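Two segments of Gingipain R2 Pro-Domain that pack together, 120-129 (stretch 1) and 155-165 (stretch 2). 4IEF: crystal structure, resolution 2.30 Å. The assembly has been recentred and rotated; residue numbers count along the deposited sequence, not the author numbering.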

# COMPACT_ATOMS: atom_id res chain seq x y z
N GLN A 120 -29.19 -19.80 11.14
CA GLN A 120 -29.97 -20.98 10.79
C GLN A 120 -29.09 -22.14 10.30
O GLN A 120 -29.50 -23.30 10.41
CB GLN A 120 -31.02 -20.62 9.71
CG GLN A 120 -32.46 -20.96 10.11
CD GLN A 120 -32.74 -22.46 10.16
OE1 GLN A 120 -33.05 -23.03 11.21
NE2 GLN A 120 -32.68 -23.12 9.01
N SER A 121 -27.87 -21.83 9.79
CA SER A 121 -26.89 -22.80 9.31
C SER A 121 -26.50 -23.83 10.40
O SER A 121 -26.06 -24.93 10.06
CB SER A 121 -25.65 -22.06 8.80
OG SER A 121 -25.02 -21.30 9.82
N TYR A 122 -26.68 -23.47 11.70
CA TYR A 122 -26.38 -24.32 12.87
C TYR A 122 -27.44 -25.43 13.10
O TYR A 122 -27.26 -26.26 14.00
CB TYR A 122 -26.17 -23.47 14.14
CG TYR A 122 -24.73 -23.04 14.29
CD1 TYR A 122 -24.24 -21.92 13.61
CD2 TYR A 122 -23.83 -23.78 15.05
CE1 TYR A 122 -22.90 -21.56 13.70
CE2 TYR A 122 -22.48 -23.43 15.14
CZ TYR A 122 -22.03 -22.30 14.47
OH TYR A 122 -20.72 -21.92 14.57
N ASN A 123 -28.49 -25.46 12.28
CA ASN A 123 -29.53 -26.50 12.34
C ASN A 123 -29.42 -27.44 11.13
O ASN A 123 -30.18 -28.40 11.03
CB ASN A 123 -30.93 -25.87 12.43
CG ASN A 123 -31.15 -24.96 13.62
OD1 ASN A 123 -31.34 -25.39 14.76
ND2 ASN A 123 -31.21 -23.67 13.36
N GLU A 124 -28.45 -27.18 10.22
CA GLU A 124 -28.23 -27.95 8.99
C GLU A 124 -27.19 -29.07 9.20
O GLU A 124 -26.06 -28.79 9.59
CB GLU A 124 -27.80 -27.02 7.84
CG GLU A 124 -28.92 -26.13 7.33
CD GLU A 124 -28.50 -24.85 6.63
OE1 GLU A 124 -29.13 -23.80 6.90
OE2 GLU A 124 -27.57 -24.90 5.80
N ASP A 125 -27.61 -30.32 8.97
CA ASP A 125 -26.77 -31.51 9.13
C ASP A 125 -25.91 -31.75 7.88
O ASP A 125 -26.23 -32.60 7.04
CB ASP A 125 -27.64 -32.74 9.47
CG ASP A 125 -26.88 -34.00 9.88
OD1 ASP A 125 -25.66 -33.91 10.15
OD2 ASP A 125 -27.52 -35.07 9.96
N LYS A 126 -24.82 -30.96 7.76
CA LYS A 126 -23.83 -31.01 6.68
C LYS A 126 -22.54 -30.30 7.12
O LYS A 126 -22.57 -29.53 8.09
CB LYS A 126 -24.38 -30.39 5.37
CG LYS A 126 -24.57 -28.87 5.39
CD LYS A 126 -24.69 -28.33 3.97
CE LYS A 126 -24.28 -26.88 3.89
NZ LYS A 126 -24.33 -26.38 2.49
N PHE A 127 -21.43 -30.54 6.40
CA PHE A 127 -20.15 -29.90 6.71
C PHE A 127 -20.01 -28.58 5.99
O PHE A 127 -20.21 -28.50 4.77
CB PHE A 127 -18.96 -30.82 6.38
CG PHE A 127 -18.72 -31.84 7.47
CD1 PHE A 127 -19.34 -33.08 7.45
CD2 PHE A 127 -17.88 -31.54 8.54
CE1 PHE A 127 -19.12 -34.01 8.47
CE2 PHE A 127 -17.66 -32.47 9.56
CZ PHE A 127 -18.28 -33.70 9.51
N PHE A 128 -19.71 -27.53 6.77
CA PHE A 128 -19.50 -26.16 6.29
C PHE A 128 -18.00 -25.87 6.20
O PHE A 128 -17.26 -26.36 7.05
CB PHE A 128 -20.19 -25.15 7.23
CG PHE A 128 -21.69 -25.13 7.15
CD1 PHE A 128 -22.35 -24.19 6.38
CD2 PHE A 128 -22.46 -26.05 7.87
CE1 PHE A 128 -23.75 -24.16 6.31
CE2 PHE A 128 -23.86 -26.02 7.81
CZ PHE A 128 -24.49 -25.07 7.03
N PRO A 129 -17.50 -25.11 5.19
CA PRO A 129 -18.23 -24.46 4.08
C PRO A 129 -18.67 -25.45 2.98
O PRO A 129 -19.57 -25.12 2.21
CB PRO A 129 -17.20 -23.45 3.55
CG PRO A 129 -15.86 -24.08 3.83
CD PRO A 129 -16.04 -24.83 5.13
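Stretch 2 (155-165) QYNPVTKTLRI

Stretch 2 is a hairpin laid against a mostly irregular segment. Its first strand, which begins earlier in the chain, ends at N157; from P158 to T160 the chain has helical phi/psi without the regular bonds, K161 takes left-handed angles (62/34), and the second strand runs back from T162 to R164 and beyond. The two arms are tied by Q155 and R164, which exchange backbone hydrogen bonds (Q155 N to R164 O 3.1 Å, R164 N to Q155 O 2.8 Å), and by N157 N to T162 O at 3.0 Å. Stretch 1 runs antiparallel to the first arm, so its start meets the turn and its end meets Q155.

The contact opens with the 3-10 segment 120-123. Q120 stays out of reach, and S121 offers chiefly its carbonyl, with S121 O 3.6 Å from P158 CG. Y122 does more: its CB leaves sideways, but chi1 of -88° brings the ring nearer, placing Y122 CD2 3.6 Å from P158 CB and Y122 CE2 3.9 Å from Y156 CE2. The latter approach meets the edge of the Y156 ring. In N123 and E124 the CA-to-CB bond points away from stretch 2, and the approach is made by backbone atoms; V159 CG2 rests 3.5 Å from N123 O and 3.6 Å from E124 C, so one methyl packs along the main chain as it leaves the 3-10 turn.

At D125 the contact becomes polar. D125 OD1 accepts a hydrogen bond from N157 ND2 at 3.2 Å, while the other end of the same amide, N157 OD1, accepts from T160 N at 3.2 Å and more weakly from V159 N, also at 3.2 Å. One asparagine thus braces its own turn and holds the neighbouring loop. The CA-to-CB bond of K126 points away, but its carbonyl faces stretch 2: N157 CA makes a CA-H...O contact with K126 O at 3.4 Å.

F127 is the centrepiece, with the largest area covered by the other stretch. Its ring is sandwiched. Over one face lies N157 CB, 3.6 Å from the centroid of the F127 ring and almost on the ring normal; over the opposite face the R164 guanidinium stacks flat, centres 4.0 Å apart and planes at 20°, a cation-pi arrangement. Q155 O lies at the ring edge, 3.6 Å from F127 CD2. The phenyl group therefore spans both arms of the hairpin, using side chains from each.

F128 then pairs with Y156 in a single antiparallel bridge, its two hydrogen bonds matched in length: F128 N to Y156 O and Y156 N to F128 O, each 3.0 Å. Q155 CA adds a CA-H...O contact to F128 O at 3.3 Å, and the F128 ring reaches back to the turn, F128 CD2 lying 3.7 Å from P158 CD. P129 follows a cis peptide bond, and P129 CD sits 3.3 Å from Q155 OE1.

The rule to read here is economy: one antiparallel bridge, F128 with Y156, ties the two backbones together, one asparagine links turn to loop, and one aromatic ring fills the space between two side chains.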

# COMPACT_ATOMS: atom_id res chain seq x y z
N GLN A 155 -13.47 -27.98 8.42
CA GLN A 155 -14.83 -28.34 7.99
C GLN A 155 -15.62 -28.76 9.24
O GLN A 155 -15.16 -29.60 10.00
CB GLN A 155 -14.79 -29.45 6.92
CG GLN A 155 -13.96 -29.11 5.68
CD GLN A 155 -14.58 -28.09 4.75
OE1 GLN A 155 -15.78 -28.09 4.49
NE2 GLN A 155 -13.75 -27.22 4.17
N TYR A 156 -16.75 -28.10 9.48
CA TYR A 156 -17.52 -28.32 10.70
C TYR A 156 -18.99 -28.56 10.43
O TYR A 156 -19.65 -27.77 9.75
CB TYR A 156 -17.34 -27.12 11.65
CG TYR A 156 -18.13 -27.16 12.94
CD1 TYR A 156 -17.79 -28.05 13.96
CD2 TYR A 156 -19.16 -26.26 13.19
CE1 TYR A 156 -18.49 -28.08 15.16
CE2 TYR A 156 -19.87 -26.27 14.39
CZ TYR A 156 -19.52 -27.18 15.38
OH TYR A 156 -20.22 -27.19 16.57
N ASN A 157 -19.49 -29.67 10.99
CA ASN A 157 -20.90 -30.05 10.95
C ASN A 157 -21.51 -29.55 12.27
O ASN A 157 -21.13 -30.05 13.33
CB ASN A 157 -21.06 -31.56 10.75
CG ASN A 157 -22.49 -32.01 10.48
OD1 ASN A 157 -23.45 -31.59 11.14
ND2 ASN A 157 -22.65 -32.90 9.51
N PRO A 158 -22.40 -28.53 12.23
CA PRO A 158 -22.95 -27.98 13.49
C PRO A 158 -23.92 -28.90 14.24
O PRO A 158 -23.99 -28.82 15.47
CB PRO A 158 -23.68 -26.71 13.04
CG PRO A 158 -23.23 -26.45 11.64
CD PRO A 158 -22.92 -27.79 11.07
N VAL A 159 -24.66 -29.76 13.53
CA VAL A 159 -25.63 -30.68 14.12
C VAL A 159 -24.91 -31.84 14.85
O VAL A 159 -25.31 -32.18 15.97
CB VAL A 159 -26.63 -31.19 13.04
CG1 VAL A 159 -27.44 -32.40 13.52
CG2 VAL A 159 -27.57 -30.07 12.59
N THR A 160 -23.87 -32.43 14.24
CA THR A 160 -23.14 -33.56 14.84
C THR A 160 -22.02 -33.08 15.79
O THR A 160 -21.47 -33.90 16.54
CB THR A 160 -22.57 -34.50 13.76
OG1 THR A 160 -21.58 -33.81 13.01
CG2 THR A 160 -23.65 -35.08 12.85
N LYS A 161 -21.67 -31.77 15.73
CA LYS A 161 -20.61 -31.12 16.53
C LYS A 161 -19.23 -31.74 16.20
O LYS A 161 -18.36 -31.84 17.07
CB LYS A 161 -20.91 -31.18 18.05
CG LYS A 161 -22.07 -30.28 18.48
CD LYS A 161 -22.34 -30.31 19.99
CE LYS A 161 -21.44 -29.37 20.77
NZ LYS A 161 -21.96 -29.12 22.14
N THR A 162 -19.05 -32.15 14.94
CA THR A 162 -17.82 -32.77 14.47
C THR A 162 -17.02 -31.78 13.62
O THR A 162 -17.53 -31.19 12.66
CB THR A 162 -18.13 -34.08 13.72
OG1 THR A 162 -18.85 -34.96 14.59
CG2 THR A 162 -16.88 -34.78 13.23
N LEU A 163 -15.75 -31.61 14.01
CA LEU A 163 -14.81 -30.77 13.30
C LEU A 163 -13.75 -31.62 12.62
O LEU A 163 -13.12 -32.46 13.28
CB LEU A 163 -14.16 -29.73 14.23
CG LEU A 163 -13.11 -28.79 13.60
CD1 LEU A 163 -13.77 -27.63 12.84
CD2 LEU A 163 -12.17 -28.26 14.65
N ARG A 164 -13.56 -31.41 11.32
CA ARG A 164 -12.54 -32.07 10.52
C ARG A 164 -11.37 -31.11 10.33
O ARG A 164 -11.56 -30.00 9.82
CB ARG A 164 -13.11 -32.54 9.17
CG ARG A 164 -14.02 -33.74 9.30
CD ARG A 164 -14.64 -34.13 7.97
NE ARG A 164 -15.51 -35.29 8.11
CZ ARG A 164 -16.25 -35.80 7.12
NH1 ARG A 164 -16.22 -35.25 5.91
NH2 ARG A 164 -17.01 -36.86 7.34
N ILE A 165 -10.19 -31.51 10.81
CA ILE A 165 -8.96 -30.71 10.72
C ILE A 165 -8.08 -31.30 9.63
O ILE A 165 -7.51 -32.37 9.82
CB ILE A 165 -8.22 -30.63 12.10
CG1 ILE A 165 -9.12 -29.99 13.19
CG2 ILE A 165 -6.88 -29.88 11.96
CD1 ILE A 165 -8.86 -30.47 14.62